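Local coordinates for protein aromatic-amino-acid transaminase TyrB (Burkholderia cenocepacia K56-2Valvano, PDB 4WD2) that probably catalyses the pyridoxal-phosphate-dependent transfer of amino groups between aromatic amino acids and 2-oxo acids, at residues Glu213-Val218 and Pro245-Asn250; Lys204-Ile209 and Arg237-Arg242; Val131-Pro136 and Ile182-Ala187. All coordinates share one frame; numbering follows the deposited sequence.

Contact 1 of 3, residues Glu213-Val218 and Pro245-Asn250; sequences ELLPFV and PTLVAN
Val218 O is gripped twice: Ala249 N donates to it over 2.8 Å, nearly along the C=O axis, and Val248 CA adds a weaker C-H contact to Val218 O at 3.4 Å. With Val218 N donating to Leu247 O and Leu247 N to Pro216 O, the ladder is that of two neighbouring parallel strands, 215-218 and 246-250, in the large sheet of the fold type I aminotransferases. Their directions differ by only 12°.

Phe217 carries the side-chain packing. Its CG stands anti to the backbone N (chi1 -155°), which lays the ring over the neighbouring strand so that one face receives Leu247 CB in a CH-pi contact, 3.8 Å from the ring centroid. Phe217 CE2 reaches Ala249 CB at 3.9 Å. On this face of the sheet Leu122 of helix 110-125 touches both Phe217 and Leu247, while Val218 and Val248 look out on the other face, against Val236 of helix 234-241.

Before the bridges begin, Pro216 occupies the place of a donor. Its ring carbon CD presses to 3.1 Å from Pro245 O, a carbonyl buried without a hydrogen-bond partner. Across from Pro216, Thr246 turns OG1 back to Val244 O, and Thr246 CG2 meets Val218 CG2 at 4.0 Å.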
loop_
_atom_site.group_PDB
_atom_site.type_symbol
_atom_site.label_atom_id
_atom_site.label_comp_id
_atom_site.label_asym_id
_atom_site.label_seq_id
_atom_site.Cartn_x
_atom_site.Cartn_y
_atom_site.Cartn_z
ATOM N N GLU A 213 20.931 -20.069 -14.471
ATOM C CA GLU A 213 20.178 -18.902 -14.930
ATOM C C GLU A 213 18.854 -18.773 -14.202
ATOM O O GLU A 213 17.813 -18.521 -14.816
ATOM C CB GLU A 213 19.933 -18.968 -16.444
ATOM C CG GLU A 213 21.210 -18.929 -17.259
ATOM C CD GLU A 213 20.964 -19.182 -18.727
ATOM O OE1 GLU A 213 21.573 -20.124 -19.267
ATOM O OE2 GLU A 213 20.161 -18.444 -19.339
ATOM N N LEU A 214 18.904 -18.958 -12.888
ATOM C CA LEU A 214 17.722 -18.827 -12.051
ATOM C C LEU A 214 17.485 -17.372 -11.658
ATOM O O LEU A 214 18.353 -16.512 -11.861
ATOM C CB LEU A 214 17.860 -19.689 -10.797
ATOM C CG LEU A 214 18.177 -21.155 -11.051
ATOM C CD1 LEU A 214 18.004 -21.954 -9.767
ATOM C CD2 LEU A 214 17.294 -21.710 -12.173
ATOM N N LEU A 215 16.304 -17.114 -11.101
ATOM C CA LEU A 215 15.922 -15.789 -10.629
ATOM C C LEU A 215 15.773 -15.743 -9.118
ATOM O O LEU A 215 14.686 -15.990 -8.594
ATOM C CB LEU A 215 14.607 -15.352 -11.273
ATOM C CG LEU A 215 14.726 -14.610 -12.592
ATOM C CD1 LEU A 215 13.342 -14.437 -13.200
ATOM C CD2 LEU A 215 15.394 -13.264 -12.353
ATOM N N PRO A 216 16.858 -15.400 -8.413
ATOM C CA PRO A 216 16.810 -15.298 -6.954
ATOM C C PRO A 216 16.029 -14.078 -6.484
ATOM O O PRO A 216 16.259 -12.945 -6.936
ATOM C CB PRO A 216 18.289 -15.192 -6.560
ATOM C CG PRO A 216 18.950 -14.587 -7.746
ATOM C CD PRO A 216 18.209 -15.140 -8.942
ATOM N N PHE A 217 15.086 -14.334 -5.588
ATOM C CA PHE A 217 14.327 -13.294 -4.914
ATOM C C PHE A 217 14.712 -13.360 -3.438
ATOM O O PHE A 217 14.231 -14.218 -2.695
ATOM C CB PHE A 217 12.818 -13.496 -5.115
ATOM C CG PHE A 217 11.999 -12.233 -4.987
ATOM C CD1 PHE A 217 10.816 -12.098 -5.685
ATOM C CD2 PHE A 217 12.409 -11.190 -4.172
ATOM C CE1 PHE A 217 10.061 -10.954 -5.577
ATOM C CE2 PHE A 217 11.656 -10.042 -4.061
ATOM C CZ PHE A 217 10.479 -9.924 -4.765
ATOM N N VAL A 218 15.612 -12.477 -3.025
ATOM C CA VAL A 218 16.090 -12.485 -1.650
ATOM C C VAL A 218 15.186 -11.640 -0.768
ATOM O O VAL A 218 14.876 -10.493 -1.100
ATOM C CB VAL A 218 17.529 -11.975 -1.541
ATOM C CG1 VAL A 218 18.005 -12.060 -0.097
ATOM C CG2 VAL A 218 18.446 -12.784 -2.453
ATOM N N PRO A 245 21.246 -11.604 -11.814
ATOM C CA PRO A 245 19.917 -10.977 -11.777
ATOM C C PRO A 245 19.200 -11.296 -10.475
ATOM O O PRO A 245 18.822 -12.445 -10.260
ATOM C CB PRO A 245 19.184 -11.613 -12.968
ATOM C CG PRO A 245 19.960 -12.883 -13.263
ATOM C CD PRO A 245 21.388 -12.504 -12.973
ATOM N N THR A 246 19.011 -10.300 -9.622
ATOM C CA THR A 246 18.498 -10.555 -8.282
ATOM C C THR A 246 17.439 -9.539 -7.882
ATOM O O THR A 246 17.608 -8.340 -8.100
ATOM C CB THR A 246 19.645 -10.523 -7.242
ATOM O OG1 THR A 246 20.652 -11.473 -7.614
ATOM C CG2 THR A 246 19.137 -10.836 -5.837
ATOM N N LEU A 247 16.347 -10.007 -7.291
ATOM C CA LEU A 247 15.410 -9.084 -6.669
ATOM C C LEU A 247 15.649 -9.161 -5.177
ATOM O O LEU A 247 15.906 -10.243 -4.642
ATOM C CB LEU A 247 13.943 -9.409 -7.013
ATOM C CG LEU A 247 13.515 -9.355 -8.486
ATOM C CD1 LEU A 247 13.842 -10.650 -9.211
ATOM C CD2 LEU A 247 12.042 -9.035 -8.625
ATOM N N VAL A 248 15.599 -8.007 -4.517
ATOM C CA VAL A 248 15.787 -7.942 -3.076
ATOM C C VAL A 248 14.668 -7.176 -2.387
ATOM O O VAL A 248 14.492 -5.980 -2.616
ATOM C CB VAL A 248 17.112 -7.266 -2.691
ATOM C CG1 VAL A 248 17.278 -7.297 -1.165
ATOM C CG2 VAL A 248 18.283 -7.939 -3.390
ATOM N N ALA A 249 13.919 -7.868 -1.537
ATOM C CA ALA A 249 12.919 -7.211 -0.706
ATOM C C ALA A 249 13.453 -7.002 0.710
ATOM O O ALA A 249 13.770 -7.963 1.397
ATOM C CB ALA A 249 11.630 -8.026 -0.682
ATOM N N ASN A 250 13.567 -5.748 1.143
ATOM C CA ASN A 250 14.021 -5.466 2.501
ATOM C C ASN A 250 12.954 -4.715 3.299
ATOM O O ASN A 250 12.254 -3.848 2.773
ATOM C CB ASN A 250 15.353 -4.687 2.495
ATOM C CG ASN A 250 15.177 -3.200 2.210
ATOM O OD1 ASN A 250 14.913 -2.799 1.072
ATOM N ND2 ASN A 250 15.347 -2.374 3.243
#

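Contact 2 of 3, residues Lys204-Ile209 and Arg237-Arg242; sequences KLIDVI and RELARR
Ile206 points toward the other helix and meets three side chains with three different carbons. Its CG1 lies anti to the carbonyl carbon, and the chain runs on extended, so CD1 ends against Glu238 CG at 3.8 Å. CG1 itself crosses Leu239 obliquely, 3.9 Å from CD2. The remaining branch, CG2, sits under one face of the Arg242 guanidinium, 3.5 Å from its plane and toward the rim.

That guanidinium is held at its edge by Asp207. Arg242 NH1 and NH2 approach end-on, and both bind the single oxygen Asp207 OD1, each at 3.0 Å. The bonds are bent (144° at the hydrogens) because one acceptor is shared between two donors. OD1 lies close to the guanidinium plane, yet the carboxylate is turned 57° against it: NH2 meets the anti lone pair of OD1, whereas NH1 comes from above the carboxylate plane. A bend at chi3 swings the Arg242 tip across Ile206 to get there. Glu210 and Glu203 also form salt bridges to NH2 and NH1, so this arginine probably balances several acids along helix 199-211. Glu238, meanwhile, offers OE1 to NE and NH2 of Arg241 one turn on, a side-on grip within its own helix.

The pieces 204-209 and 237-241 cross at -41° on one face of the sheet. Each helix leads into the next parallel strand, 199-211 into 215-220 and 234-241 into 246-251, and Ile209 and Leu239 rest on Pro216 of strand 215-220 beneath them.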
loop_
_atom_site.group_PDB
_atom_site.type_symbol
_atom_site.label_atom_id
_atom_site.label_comp_id
_atom_site.label_asym_id
_atom_site.label_seq_id
_atom_site.Cartn_x
_atom_site.Cartn_y
_atom_site.Cartn_z
ATOM N N LYS A 204 28.455 -21.376 -2.736
ATOM C CA LYS A 204 28.113 -22.585 -3.500
ATOM C C LYS A 204 26.715 -22.512 -4.096
ATOM O O LYS A 204 26.480 -22.984 -5.212
ATOM C CB LYS A 204 28.225 -23.833 -2.628
ATOM C CG LYS A 204 29.630 -24.128 -2.146
ATOM C CD LYS A 204 29.628 -25.336 -1.217
ATOM C CE LYS A 204 30.901 -25.400 -0.397
ATOM N NZ LYS A 204 30.912 -26.593 0.499
ATOM N N LEU A 205 25.786 -21.928 -3.350
ATOM C CA LEU A 205 24.436 -21.737 -3.853
ATOM C C LEU A 205 24.424 -20.757 -5.024
ATOM O O LEU A 205 23.720 -20.973 -6.002
ATOM C CB LEU A 205 23.508 -21.241 -2.746
ATOM C CG LEU A 205 22.047 -21.077 -3.169
ATOM C CD1 LEU A 205 21.488 -22.395 -3.683
ATOM C CD2 LEU A 205 21.202 -20.549 -2.015
ATOM N N ILE A 206 25.212 -19.688 -4.928
ATOM C CA ILE A 206 25.238 -18.681 -5.986
ATOM C C ILE A 206 25.870 -19.255 -7.256
ATOM O O ILE A 206 25.431 -18.935 -8.362
ATOM C CB ILE A 206 25.989 -17.393 -5.540
ATOM C CG1 ILE A 206 25.226 -16.706 -4.397
ATOM C CG2 ILE A 206 26.131 -16.417 -6.711
ATOM C CD1 ILE A 206 26.014 -15.626 -3.666
ATOM N N ASP A 207 26.874 -20.118 -7.095
ATOM C CA ASP A 207 27.450 -20.847 -8.228
ATOM C C ASP A 207 26.348 -21.479 -9.080
ATOM O O ASP A 207 26.324 -21.335 -10.298
ATOM C CB ASP A 207 28.403 -21.951 -7.758
ATOM C CG ASP A 207 29.674 -21.416 -7.103
ATOM O OD1 ASP A 207 30.013 -20.224 -7.277
ATOM O OD2 ASP A 207 30.358 -22.224 -6.439
ATOM N N VAL A 208 25.447 -22.187 -8.409
ATOM C CA VAL A 208 24.337 -22.885 -9.046
ATOM C C VAL A 208 23.305 -21.925 -9.657
ATOM O O VAL A 208 22.915 -22.071 -10.817
ATOM C CB VAL A 208 23.633 -23.819 -8.029
ATOM C CG1 VAL A 208 22.270 -24.246 -8.548
ATOM C CG2 VAL A 208 24.513 -25.028 -7.725
ATOM N N ILE A 209 22.878 -20.945 -8.870
ATOM C CA ILE A 209 21.921 -19.933 -9.314
ATOM C C ILE A 209 22.401 -19.220 -10.582
ATOM O O ILE A 209 21.632 -19.036 -11.537
ATOM C CB ILE A 209 21.660 -18.906 -8.186
ATOM C CG1 ILE A 209 20.812 -19.556 -7.085
ATOM C CG2 ILE A 209 20.977 -17.648 -8.720
ATOM C CD1 ILE A 209 20.829 -18.794 -5.770
ATOM N N ARG A 237 24.783 -8.716 -1.411
ATOM C CA ARG A 237 25.949 -8.009 -1.924
ATOM C C ARG A 237 26.816 -8.920 -2.795
ATOM O O ARG A 237 27.357 -8.477 -3.809
ATOM C CB ARG A 237 26.763 -7.420 -0.763
ATOM C CG ARG A 237 25.978 -6.404 0.052
ATOM C CD ARG A 237 26.806 -5.722 1.158
ATOM N NE ARG A 237 25.952 -4.838 1.951
ATOM C CZ ARG A 237 26.358 -4.103 2.984
ATOM N NH1 ARG A 237 27.619 -4.124 3.371
ATOM N NH2 ARG A 237 25.492 -3.344 3.633
ATOM N N GLU A 238 26.939 -10.192 -2.414
ATOM C CA GLU A 238 27.735 -11.135 -3.202
ATOM C C GLU A 238 27.039 -11.515 -4.520
ATOM O O GLU A 238 27.696 -11.632 -5.555
ATOM C CB GLU A 238 28.056 -12.388 -2.376
ATOM C CG GLU A 238 28.984 -13.386 -3.065
ATOM C CD GLU A 238 30.396 -12.848 -3.294
ATOM O OE1 GLU A 238 30.716 -11.741 -2.816
ATOM O OE2 GLU A 238 31.198 -13.540 -3.956
ATOM N N LEU A 239 25.718 -11.690 -4.491
ATOM C CA LEU A 239 24.957 -11.900 -5.728
ATOM C C LEU A 239 25.160 -10.739 -6.701
ATOM O O LEU A 239 25.422 -10.942 -7.894
ATOM C CB LEU A 239 23.462 -12.070 -5.425
ATOM C CG LEU A 239 22.945 -13.461 -5.046
ATOM C CD1 LEU A 239 21.611 -13.370 -4.324
ATOM C CD2 LEU A 239 22.811 -14.352 -6.282
ATOM N N ALA A 240 25.063 -9.520 -6.179
ATOM C CA ALA A 240 25.213 -8.321 -6.994
ATOM C C ALA A 240 26.650 -8.103 -7.490
ATOM O O ALA A 240 26.852 -7.662 -8.625
ATOM C CB ALA A 240 24.730 -7.099 -6.217
ATOM N N ARG A 241 27.648 -8.404 -6.663
ATOM C CA ARG A 241 29.037 -8.292 -7.113
ATOM C C ARG A 241 29.322 -9.241 -8.279
ATOM O O ARG A 241 30.160 -8.959 -9.141
ATOM C CB ARG A 241 30.012 -8.578 -5.965
ATOM C CG ARG A 241 30.323 -7.371 -5.069
ATOM C CD ARG A 241 31.457 -7.687 -4.092
ATOM N NE ARG A 241 31.107 -8.748 -3.146
ATOM C CZ ARG A 241 30.576 -8.539 -1.939
ATOM N NH1 ARG A 241 30.323 -7.304 -1.524
ATOM N NH2 ARG A 241 30.294 -9.568 -1.146
ATOM N N ARG A 242 28.619 -10.367 -8.301
ATOM C CA ARG A 242 28.870 -11.391 -9.304
ATOM C C ARG A 242 27.958 -11.220 -10.516
ATOM O O ARG A 242 27.980 -12.032 -11.441
ATOM C CB ARG A 242 28.704 -12.784 -8.685
ATOM C CG ARG A 242 29.819 -13.129 -7.693
ATOM C CD ARG A 242 29.653 -14.523 -7.096
ATOM N NE ARG A 242 29.607 -15.554 -8.130
ATOM C CZ ARG A 242 29.575 -16.862 -7.890
ATOM N NH1 ARG A 242 29.581 -17.307 -6.640
ATOM N NH2 ARG A 242 29.530 -17.722 -8.903
#

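Contact 3 of 3, residues Val131-Pro136 and Ile182-Ala187; sequences VWLSDP and IVLLHA
Strands 131-135 and 182-186 are parallel neighbours in the central mixed sheet of the large domain of fold type I aminotransferases. They pair fully at their N-terminal ends, then spread until a water fills in for the missing bond. In the closed part Trp132 does the holding: its N-H takes Ile182 O at 2.8 Å, nearly along the C=O axis, and its O accepts from Leu184 N at 2.9 Å. Beside this ladder Val131 CG2 lies against Ile182 CB at 3.9 Å. The tightest spot is Leu133 CD2 on Leu184 CD1, 3.5 Å, where the two leucines lie side by side and point the same way. Leu133 is modelled in two conformers, so its near-eclipsed chi1 (-7°) and this short contact may reflect disorder rather than strain.

Further on, Ser134 N is too far from Leu184 O to bond it directly. The water accepts from Ser134 N at 3.0 Å and donates to Leu184 O, in the plane of the His186 ring at its edge. Ser134 OG donates to Pro136 O at 2.6 Å, past the cis peptide, and also bonds His190, while His186 NE2 pairs with Ser137.

Strand 152-159 flanks this pair on the Val131 side and strand 215-220 on the other, with Phe145 of helix 141-147 packed over Val131 and Leu184.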
loop_
_atom_site.group_PDB
_atom_site.type_symbol
_atom_site.label_atom_id
_atom_site.label_comp_id
_atom_site.label_asym_id
_atom_site.label_seq_id
_atom_site.Cartn_x
_atom_site.Cartn_y
_atom_site.Cartn_z
ATOM N N VAL A 131 7.582 -20.693 -8.730
ATOM C CA VAL A 131 8.280 -20.164 -7.563
ATOM C C VAL A 131 8.637 -21.289 -6.590
ATOM O O VAL A 131 7.836 -22.202 -6.367
ATOM C CB VAL A 131 7.427 -19.084 -6.853
ATOM C CG1 VAL A 131 8.058 -18.661 -5.536
ATOM C CG2 VAL A 131 7.239 -17.856 -7.754
ATOM N N TRP A 132 9.851 -21.238 -6.043
ATOM C CA TRP A 132 10.302 -22.204 -5.038
ATOM C C TRP A 132 10.669 -21.511 -3.724
ATOM O O TRP A 132 11.491 -20.596 -3.718
ATOM C CB TRP A 132 11.504 -23.004 -5.548
ATOM C CG TRP A 132 11.140 -24.191 -6.396
ATOM C CD1 TRP A 132 11.054 -25.493 -5.994
ATOM C CD2 TRP A 132 10.807 -24.179 -7.787
ATOM N NE1 TRP A 132 10.696 -26.295 -7.052
ATOM C CE2 TRP A 132 10.538 -25.511 -8.165
ATOM C CE3 TRP A 132 10.717 -23.172 -8.752
ATOM C CZ2 TRP A 132 10.183 -25.862 -9.468
ATOM C CZ3 TRP A 132 10.369 -23.520 -10.045
ATOM C CH2 TRP A 132 10.104 -24.854 -10.391
ATOM N N LEU A 133 10.048 -21.939 -2.620
ATOM C CA LEU A 133 10.348 -21.421 -1.281
ATOM C C LEU A 133 10.974 -22.502 -0.406
ATOM O O LEU A 133 10.911 -23.680 -0.727
ATOM C CB LEU A 133 9.092 -20.887 -0.577
ATOM C CG LEU A 133 7.740 -20.771 -1.274
ATOM C CD1 LEU A 133 6.638 -20.572 -0.246
ATOM C CD2 LEU A 133 7.756 -19.611 -2.225
ATOM N N SER A 134 11.548 -22.096 0.719
ATOM C CA SER A 134 12.153 -23.043 1.639
ATOM C C SER A 134 11.098 -23.858 2.377
ATOM O O SER A 134 9.970 -23.409 2.579
ATOM C CB SER A 134 13.049 -22.310 2.643
ATOM O OG SER A 134 12.309 -21.352 3.376
ATOM N N ASP A 135 11.473 -25.065 2.778
ATOM C CA ASP A 135 10.620 -25.873 3.636
ATOM C C ASP A 135 11.143 -25.836 5.066
ATOM O O ASP A 135 12.138 -26.490 5.365
ATOM C CB ASP A 135 10.562 -27.319 3.133
ATOM C CG ASP A 135 9.894 -28.255 4.123
ATOM O OD1 ASP A 135 8.905 -27.841 4.755
ATOM O OD2 ASP A 135 10.362 -29.405 4.268
ATOM N N PRO A 136 10.493 -25.061 5.955
ATOM C CA PRO A 136 9.335 -24.185 5.757
ATOM C C PRO A 136 9.755 -22.751 5.429
ATOM O O PRO A 136 10.946 -22.480 5.300
ATOM C CB PRO A 136 8.640 -24.242 7.118
ATOM C CG PRO A 136 9.792 -24.293 8.069
ATOM C CD PRO A 136 10.879 -25.113 7.377
ATOM N N ILE A 182 11.968 -18.895 -10.202
ATOM C CA ILE A 182 12.073 -17.881 -9.160
ATOM C C ILE A 182 12.319 -18.548 -7.809
ATOM O O ILE A 182 11.498 -19.330 -7.335
ATOM C CB ILE A 182 10.801 -17.008 -9.091
ATOM C CG1 ILE A 182 10.582 -16.290 -10.426
ATOM C CG2 ILE A 182 10.909 -16.005 -7.946
ATOM C CD1 ILE A 182 9.154 -15.820 -10.652
ATOM N N VAL A 183 13.456 -18.241 -7.190
ATOM C CA VAL A 183 13.825 -18.890 -5.939
ATOM C C VAL A 183 13.816 -17.894 -4.785
ATOM O O VAL A 183 14.676 -17.021 -4.702
ATOM C CB VAL A 183 15.217 -19.556 -6.052
ATOM C CG1 VAL A 183 15.544 -20.344 -4.790
ATOM C CG2 VAL A 183 15.263 -20.465 -7.264
ATOM N N LEU A 184 12.833 -18.029 -3.898
ATOM C CA LEU A 184 12.726 -17.171 -2.719
ATOM C C LEU A 184 13.728 -17.612 -1.666
ATOM O O LEU A 184 13.717 -18.765 -1.220
ATOM C CB LEU A 184 11.309 -17.205 -2.135
ATOM C CG LEU A 184 10.313 -16.096 -2.488
ATOM C CD1 LEU A 184 8.990 -16.366 -1.792
ATOM C CD2 LEU A 184 10.819 -14.718 -2.096
ATOM N N LEU A 185 14.593 -16.693 -1.266
ATOM C CA LEU A 185 15.642 -17.006 -0.304
ATOM C C LEU A 185 15.641 -16.020 0.853
ATOM O O LEU A 185 15.563 -14.812 0.637
ATOM C CB LEU A 185 17.003 -17.000 -0.997
ATOM C CG LEU A 185 17.126 -17.977 -2.169
ATOM C CD1 LEU A 185 18.094 -17.457 -3.212
ATOM C CD2 LEU A 185 17.562 -19.355 -1.669
ATOM N N HIS A 186 15.715 -16.533 2.078
ATOM C CA HIS A 186 15.913 -15.674 3.232
ATOM C C HIS A 186 17.379 -15.247 3.246
ATOM O O HIS A 186 18.272 -16.086 3.143
ATOM C CB HIS A 186 15.538 -16.394 4.528
ATOM C CG HIS A 186 14.093 -16.778 4.616
ATOM N ND1 HIS A 186 13.282 -16.382 5.656
ATOM C CD2 HIS A 186 13.319 -17.533 3.800
ATOM C CE1 HIS A 186 12.066 -16.868 5.473
ATOM N NE2 HIS A 186 12.063 -17.572 4.355
ATOM N N ALA A 187 17.629 -13.947 3.353
ATOM C CA ALA A 187 19.005 -13.440 3.389
ATOM C C ALA A 187 19.741 -13.906 4.643
ATOM O O ALA A 187 20.933 -14.213 4.607
ATOM C CB ALA A 187 19.013 -11.922 3.317
HETATM O O HOH W 1 11.779 -19.095 1.115
#

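In the fold
Contacts 1 and 3 are buried strand pairings in one sheet, joined directly because strands 215-220 and 182-186 are neighbours: Phe217 N bonds Val183 O, and Phe217 O takes Leu185 N. Contact 2 lies farther out, on the helical layer, and is partly exposed. Its chemistry follows its place: charged pairs on the solvent side and Ile206 with Leu239 packed between the helices, against backbone bonds and packed hydrocarbon in the strand contacts. Contacts 1 and 2 interleave along the chain, each helix of contact 2 leading into a strand of contact 1, the beta-alpha-beta pattern. Leu205 and Ile209 also reach Leu185, tying contact 2 to contact 3.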